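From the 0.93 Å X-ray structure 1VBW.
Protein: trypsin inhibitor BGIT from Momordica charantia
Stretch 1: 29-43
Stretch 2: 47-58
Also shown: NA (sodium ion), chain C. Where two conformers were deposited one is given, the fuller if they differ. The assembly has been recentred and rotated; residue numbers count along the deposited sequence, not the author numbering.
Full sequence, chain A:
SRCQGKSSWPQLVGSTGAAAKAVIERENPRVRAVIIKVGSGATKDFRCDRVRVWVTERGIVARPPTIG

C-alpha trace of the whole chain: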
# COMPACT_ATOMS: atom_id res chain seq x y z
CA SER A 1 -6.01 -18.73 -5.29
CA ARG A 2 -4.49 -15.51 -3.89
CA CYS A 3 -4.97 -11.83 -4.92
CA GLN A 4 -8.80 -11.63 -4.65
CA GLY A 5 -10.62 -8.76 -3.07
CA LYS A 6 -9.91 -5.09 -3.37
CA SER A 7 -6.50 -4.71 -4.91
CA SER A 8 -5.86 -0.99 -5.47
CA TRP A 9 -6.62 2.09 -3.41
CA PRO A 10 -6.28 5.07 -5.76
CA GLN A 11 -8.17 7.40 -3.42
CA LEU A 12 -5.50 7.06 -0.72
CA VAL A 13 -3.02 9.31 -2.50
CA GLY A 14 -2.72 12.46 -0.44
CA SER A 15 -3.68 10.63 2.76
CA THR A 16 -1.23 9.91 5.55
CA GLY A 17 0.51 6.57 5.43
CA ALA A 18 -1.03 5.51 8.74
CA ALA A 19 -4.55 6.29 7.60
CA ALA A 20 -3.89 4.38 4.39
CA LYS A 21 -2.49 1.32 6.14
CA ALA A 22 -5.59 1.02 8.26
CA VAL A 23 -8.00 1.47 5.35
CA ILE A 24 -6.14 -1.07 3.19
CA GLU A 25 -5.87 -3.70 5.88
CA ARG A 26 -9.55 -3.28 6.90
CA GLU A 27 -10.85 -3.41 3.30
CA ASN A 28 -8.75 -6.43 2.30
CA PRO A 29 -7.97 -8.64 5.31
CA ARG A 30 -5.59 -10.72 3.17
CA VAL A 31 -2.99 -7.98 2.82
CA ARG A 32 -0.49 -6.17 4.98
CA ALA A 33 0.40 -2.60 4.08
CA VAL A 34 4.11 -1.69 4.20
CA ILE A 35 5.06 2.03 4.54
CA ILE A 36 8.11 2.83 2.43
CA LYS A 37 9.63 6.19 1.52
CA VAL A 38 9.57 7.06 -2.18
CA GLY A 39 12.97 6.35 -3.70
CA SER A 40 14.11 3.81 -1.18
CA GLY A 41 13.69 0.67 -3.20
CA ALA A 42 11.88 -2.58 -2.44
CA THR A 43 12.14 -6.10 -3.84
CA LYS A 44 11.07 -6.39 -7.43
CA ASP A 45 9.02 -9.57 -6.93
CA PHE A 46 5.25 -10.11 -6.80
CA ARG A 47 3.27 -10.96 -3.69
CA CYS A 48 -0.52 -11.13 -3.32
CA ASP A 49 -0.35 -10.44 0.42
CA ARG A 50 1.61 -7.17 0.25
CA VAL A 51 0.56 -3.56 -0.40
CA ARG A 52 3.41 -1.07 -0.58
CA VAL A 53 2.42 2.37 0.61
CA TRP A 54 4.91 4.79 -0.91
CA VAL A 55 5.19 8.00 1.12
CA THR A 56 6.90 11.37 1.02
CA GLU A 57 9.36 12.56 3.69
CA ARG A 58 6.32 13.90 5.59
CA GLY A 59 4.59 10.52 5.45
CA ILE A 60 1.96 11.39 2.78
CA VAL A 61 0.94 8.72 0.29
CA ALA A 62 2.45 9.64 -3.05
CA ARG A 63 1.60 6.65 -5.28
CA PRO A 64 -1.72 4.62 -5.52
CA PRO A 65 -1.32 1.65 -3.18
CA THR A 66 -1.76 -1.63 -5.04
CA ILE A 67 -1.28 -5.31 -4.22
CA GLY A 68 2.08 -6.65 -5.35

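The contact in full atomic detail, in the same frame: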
# COMPACT_ATOMS: atom_id res chain seq x y z
N PRO A 29 -8.62 -8.00 4.18
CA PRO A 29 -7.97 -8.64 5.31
C PRO A 29 -6.86 -9.58 4.94
O PRO A 29 -6.13 -10.08 5.84
CB PRO A 29 -9.10 -9.38 6.02
CG PRO A 29 -10.13 -9.60 4.97
CD PRO A 29 -10.04 -8.44 4.03
N ARG A 30 -6.65 -9.82 3.66
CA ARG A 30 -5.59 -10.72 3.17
C ARG A 30 -4.34 -9.98 2.75
O ARG A 30 -3.45 -10.59 2.15
CB ARG A 30 -6.16 -11.53 2.03
CG ARG A 30 -7.32 -12.45 2.55
CD ARG A 30 -7.94 -13.32 1.50
NE ARG A 30 -8.64 -12.59 0.47
CZ ARG A 30 -9.32 -13.09 -0.55
NH1 ARG A 30 -9.43 -14.42 -0.76
NH2 ARG A 30 -9.90 -12.24 -1.37
N VAL A 31 -4.22 -8.70 3.12
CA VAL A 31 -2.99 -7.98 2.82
C VAL A 31 -2.47 -7.28 4.07
O VAL A 31 -3.21 -6.92 4.98
CB VAL A 31 -3.16 -6.95 1.69
CG1 VAL A 31 -3.73 -7.61 0.44
CG2 VAL A 31 -3.98 -5.76 2.11
N ARG A 32 -1.17 -7.04 4.04
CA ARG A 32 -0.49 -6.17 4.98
C ARG A 32 0.11 -5.03 4.21
O ARG A 32 0.80 -5.23 3.18
CB ARG A 32 0.62 -6.96 5.73
CG ARG A 32 1.50 -6.07 6.58
CD ARG A 32 2.42 -6.87 7.48
NE ARG A 32 3.39 -6.04 8.15
CZ ARG A 32 4.64 -5.79 7.72
NH1 ARG A 32 5.11 -6.42 6.63
NH2 ARG A 32 5.41 -4.97 8.40
N ALA A 33 -0.14 -3.80 4.70
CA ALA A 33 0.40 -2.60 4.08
C ALA A 33 1.75 -2.28 4.71
O ALA A 33 1.91 -2.29 5.94
CB ALA A 33 -0.56 -1.46 4.27
N VAL A 34 2.71 -1.94 3.88
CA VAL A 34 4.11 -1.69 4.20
C VAL A 34 4.41 -0.23 3.85
O VAL A 34 4.36 0.06 2.67
CB VAL A 34 5.03 -2.65 3.44
CG1 VAL A 34 4.87 -2.58 1.95
CG2 VAL A 34 6.49 -2.48 3.86
N ILE A 35 4.72 0.65 4.81
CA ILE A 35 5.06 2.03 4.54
C ILE A 35 6.51 2.13 4.10
O ILE A 35 7.39 1.66 4.83
CB ILE A 35 4.85 2.90 5.81
CG1 ILE A 35 3.45 2.69 6.33
CG2 ILE A 35 5.21 4.33 5.46
CD1 ILE A 35 2.44 3.35 5.43
N ILE A 36 6.77 2.74 2.97
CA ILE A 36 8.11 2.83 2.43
C ILE A 36 8.29 4.22 1.82
O ILE A 36 7.42 4.68 1.08
CB ILE A 36 8.41 1.82 1.31
CG1 ILE A 36 8.02 0.41 1.69
CG2 ILE A 36 9.89 1.93 0.98
CD1 ILE A 36 8.20 -0.57 0.54
N LYS A 37 9.40 4.87 2.10
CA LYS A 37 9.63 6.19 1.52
C LYS A 37 9.90 6.08 0.03
O LYS A 37 10.72 5.24 -0.41
CB LYS A 37 10.85 6.88 2.18
CG LYS A 37 11.09 8.33 1.75
CD LYS A 37 12.03 9.07 2.69
CE LYS A 37 12.44 10.45 2.15
NZ LYS A 37 13.87 10.73 2.38
N VAL A 38 9.28 6.96 -0.75
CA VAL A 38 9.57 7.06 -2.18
C VAL A 38 11.09 7.15 -2.39
O VAL A 38 11.77 7.89 -1.67
CB VAL A 38 8.87 8.33 -2.72
CG1 VAL A 38 9.44 8.70 -4.10
CG2 VAL A 38 7.38 8.13 -2.73
N GLY A 39 11.58 6.35 -3.35
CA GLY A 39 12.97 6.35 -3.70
C GLY A 39 13.82 5.38 -2.93
O GLY A 39 15.03 5.27 -3.23
N SER A 40 13.25 4.69 -1.96
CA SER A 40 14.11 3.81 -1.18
C SER A 40 14.19 2.38 -1.71
O SER A 40 15.08 1.66 -1.19
CB SER A 40 13.64 3.76 0.26
OG SER A 40 12.38 3.11 0.34
N GLY A 41 13.40 2.05 -2.70
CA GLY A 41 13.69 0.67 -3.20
C GLY A 41 12.98 -0.40 -2.38
O GLY A 41 12.82 -0.34 -1.14
N ALA A 42 12.58 -1.44 -3.05
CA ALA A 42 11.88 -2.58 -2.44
C ALA A 42 12.00 -3.72 -3.44
O ALA A 42 12.19 -3.49 -4.65
CB ALA A 42 10.42 -2.26 -2.16
N THR A 43 11.89 -4.96 -2.96
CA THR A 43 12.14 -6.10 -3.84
C THR A 43 11.24 -6.08 -5.02
O THR A 43 10.03 -5.86 -4.95
CB THR A 43 11.96 -7.48 -3.16
OG1 THR A 43 10.65 -7.54 -2.62
CG2 THR A 43 13.03 -7.68 -2.09
N ARG A 47 3.91 -10.32 -4.82
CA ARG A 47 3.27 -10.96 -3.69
C ARG A 47 1.82 -10.49 -3.58
O ARG A 47 1.56 -9.29 -3.48
CB ARG A 47 4.02 -10.54 -2.41
CG ARG A 47 5.42 -11.09 -2.24
CD ARG A 47 5.53 -12.25 -1.19
NE ARG A 47 5.03 -11.71 0.03
CZ ARG A 47 5.57 -10.81 0.79
NH1 ARG A 47 4.93 -10.34 1.86
NH2 ARG A 47 6.83 -10.39 0.55
N CYS A 48 0.89 -11.43 -3.44
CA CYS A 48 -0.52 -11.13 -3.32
C CYS A 48 -0.93 -10.61 -1.95
O CYS A 48 -2.04 -10.12 -1.80
CB CYS A 48 -1.43 -12.33 -3.63
SG CYS A 48 -1.49 -12.75 -5.38
N ASP A 49 -0.04 -10.77 -0.96
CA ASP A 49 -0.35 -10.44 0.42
C ASP A 49 0.25 -9.11 0.86
O ASP A 49 0.15 -8.76 2.04
CB ASP A 49 0.16 -11.56 1.36
CG ASP A 49 1.64 -11.82 1.19
OD1 ASP A 49 2.39 -11.70 2.20
OD2 ASP A 49 2.06 -12.23 0.11
N ARG A 50 0.86 -8.37 -0.07
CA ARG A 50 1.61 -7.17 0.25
C ARG A 50 1.01 -5.96 -0.50
O ARG A 50 0.72 -6.08 -1.68
CB ARG A 50 3.05 -7.35 -0.24
CG ARG A 50 3.99 -6.18 0.03
CD ARG A 50 5.42 -6.49 -0.37
NE ARG A 50 5.54 -6.87 -1.77
CZ ARG A 50 6.55 -7.57 -2.28
NH1 ARG A 50 6.58 -7.84 -3.59
NH2 ARG A 50 7.52 -8.04 -1.48
N VAL A 51 0.91 -4.85 0.22
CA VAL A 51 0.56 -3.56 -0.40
C VAL A 51 1.62 -2.55 0.04
O VAL A 51 1.61 -2.14 1.21
CB VAL A 51 -0.84 -3.09 -0.05
CG1 VAL A 51 -1.11 -1.70 -0.65
CG2 VAL A 51 -1.90 -4.07 -0.54
N ARG A 52 2.47 -2.15 -0.87
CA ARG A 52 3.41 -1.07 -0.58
C ARG A 52 2.70 0.27 -0.57
O ARG A 52 1.96 0.58 -1.51
CB ARG A 52 4.53 -1.09 -1.61
CG ARG A 52 5.37 -2.36 -1.40
CD ARG A 52 6.48 -2.52 -2.37
NE ARG A 52 7.32 -3.60 -1.84
CZ ARG A 52 7.85 -4.34 -2.84
NH1 ARG A 52 7.50 -3.97 -4.05
NH2 ARG A 52 8.63 -5.26 -2.46
N VAL A 53 2.95 1.04 0.44
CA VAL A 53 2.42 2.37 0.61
C VAL A 53 3.60 3.34 0.54
O VAL A 53 4.33 3.47 1.50
CB VAL A 53 1.63 2.53 1.91
CG1 VAL A 53 1.08 3.95 2.02
CG2 VAL A 53 0.48 1.51 1.96
N TRP A 54 3.76 3.94 -0.65
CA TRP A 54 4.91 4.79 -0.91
C TRP A 54 4.61 6.21 -0.42
O TRP A 54 3.62 6.80 -0.85
CB TRP A 54 5.21 4.83 -2.40
CG TRP A 54 5.68 3.51 -2.94
CD1 TRP A 54 4.94 2.58 -3.64
CD2 TRP A 54 7.02 3.02 -2.87
NE1 TRP A 54 5.76 1.51 -3.99
CE2 TRP A 54 7.04 1.76 -3.53
CE3 TRP A 54 8.20 3.50 -2.32
CZ2 TRP A 54 8.21 0.99 -3.64
CZ3 TRP A 54 9.36 2.74 -2.43
CH2 TRP A 54 9.34 1.52 -3.09
N VAL A 55 5.48 6.73 0.44
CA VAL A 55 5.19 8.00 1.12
C VAL A 55 6.33 8.99 0.88
O VAL A 55 7.50 8.67 0.63
CB VAL A 55 4.97 7.82 2.60
CG1 VAL A 55 3.71 6.97 2.87
CG2 VAL A 55 6.16 7.26 3.33
N THR A 56 5.94 10.28 1.01
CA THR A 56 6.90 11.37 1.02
C THR A 56 7.67 11.38 2.35
O THR A 56 7.39 10.66 3.29
CB THR A 56 6.19 12.72 0.84
OG1 THR A 56 5.50 12.98 2.08
CG2 THR A 56 5.28 12.74 -0.35
N GLU A 57 8.61 12.33 2.44
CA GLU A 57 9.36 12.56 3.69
C GLU A 57 8.48 13.01 4.83
O GLU A 57 8.86 12.89 6.00
CB GLU A 57 10.49 13.54 3.30
CG GLU A 57 10.09 14.89 2.73
CD GLU A 57 9.47 14.95 1.35
OE1 GLU A 57 9.53 13.96 0.56
OE2 GLU A 57 8.82 15.96 0.97
N ARG A 58 7.27 13.51 4.54
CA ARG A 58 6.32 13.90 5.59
C ARG A 58 5.29 12.81 5.87
O ARG A 58 4.34 12.98 6.64
CB ARG A 58 5.53 15.17 5.26
CG ARG A 58 6.50 16.34 5.07
CD ARG A 58 5.70 17.62 4.77
NE ARG A 58 6.66 18.64 4.27
CZ ARG A 58 6.27 19.72 3.64
NH1 ARG A 58 4.96 19.97 3.53
NH2 ARG A 58 7.20 20.60 3.22
NA NA C . 2.57 -3.50 -3.40
O HOH W 1 -4.17 -11.51 -0.88
O HOH W 2 2.88 -1.94 -5.62

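Two parallel strands, 32-37 and 50-55, are joined by a ladder of seven backbone hydrogen bonds. Because parallel strands bond in a staggered fashion, alternate residues of the first strand both donate and accept: Val 34 N donates to Val 51 O (2.9 Å), while Val 34 O accepts from Val 53 N (2.8 Å). Arg 32 and Ile 36 repeat this pattern, from Arg 32 N to Asp 49 O (2.9 Å) through to Val 55 N and Ile 36 O (2.9 Å). The ladder runs one rung past the first strand, where Val 38 N donates to Val 55 O (2.8 Å).

Beyond the ladder, the loop carries Thr 43 back to the guanidinium of Arg 52. Arg 52 NH2 donates to Thr 43 O (2.9 Å), which lies near the guanidinium plane, and more weakly to Thr 43 OG1 (3.1 Å). A long, nearly extended arginine can span this gap and offer several donors at its tip. Ala 42 CB lies over one face of the same group, 3.4 Å from Arg 52 CZ; its small methyl permits this close approach.

Trp 54 gives up more surface to the contact than any other residue, 105 Å². Its broad indole has Ile 36 over one face, with Ile 36 CG2 3.5 Å from Trp 54 CZ3, and Lys 37 O at its edge. Around it, the loop turns through a type II turn from Lys 37 to Ser 40; the positive phi of Gly 39 suits glycine, since a CB would jam against the preceding carbonyl.

The other face of the sheet is aliphatic. Ala 33 CB meets Val 53 CG2 (3.9 Å), and Ile 35 CD1 reaches Val 53 CB (3.7 Å). Branched valine and isoleucine suit extended backbone and fill this side without polar groups needing partners. Together the stretches bury 988 Å².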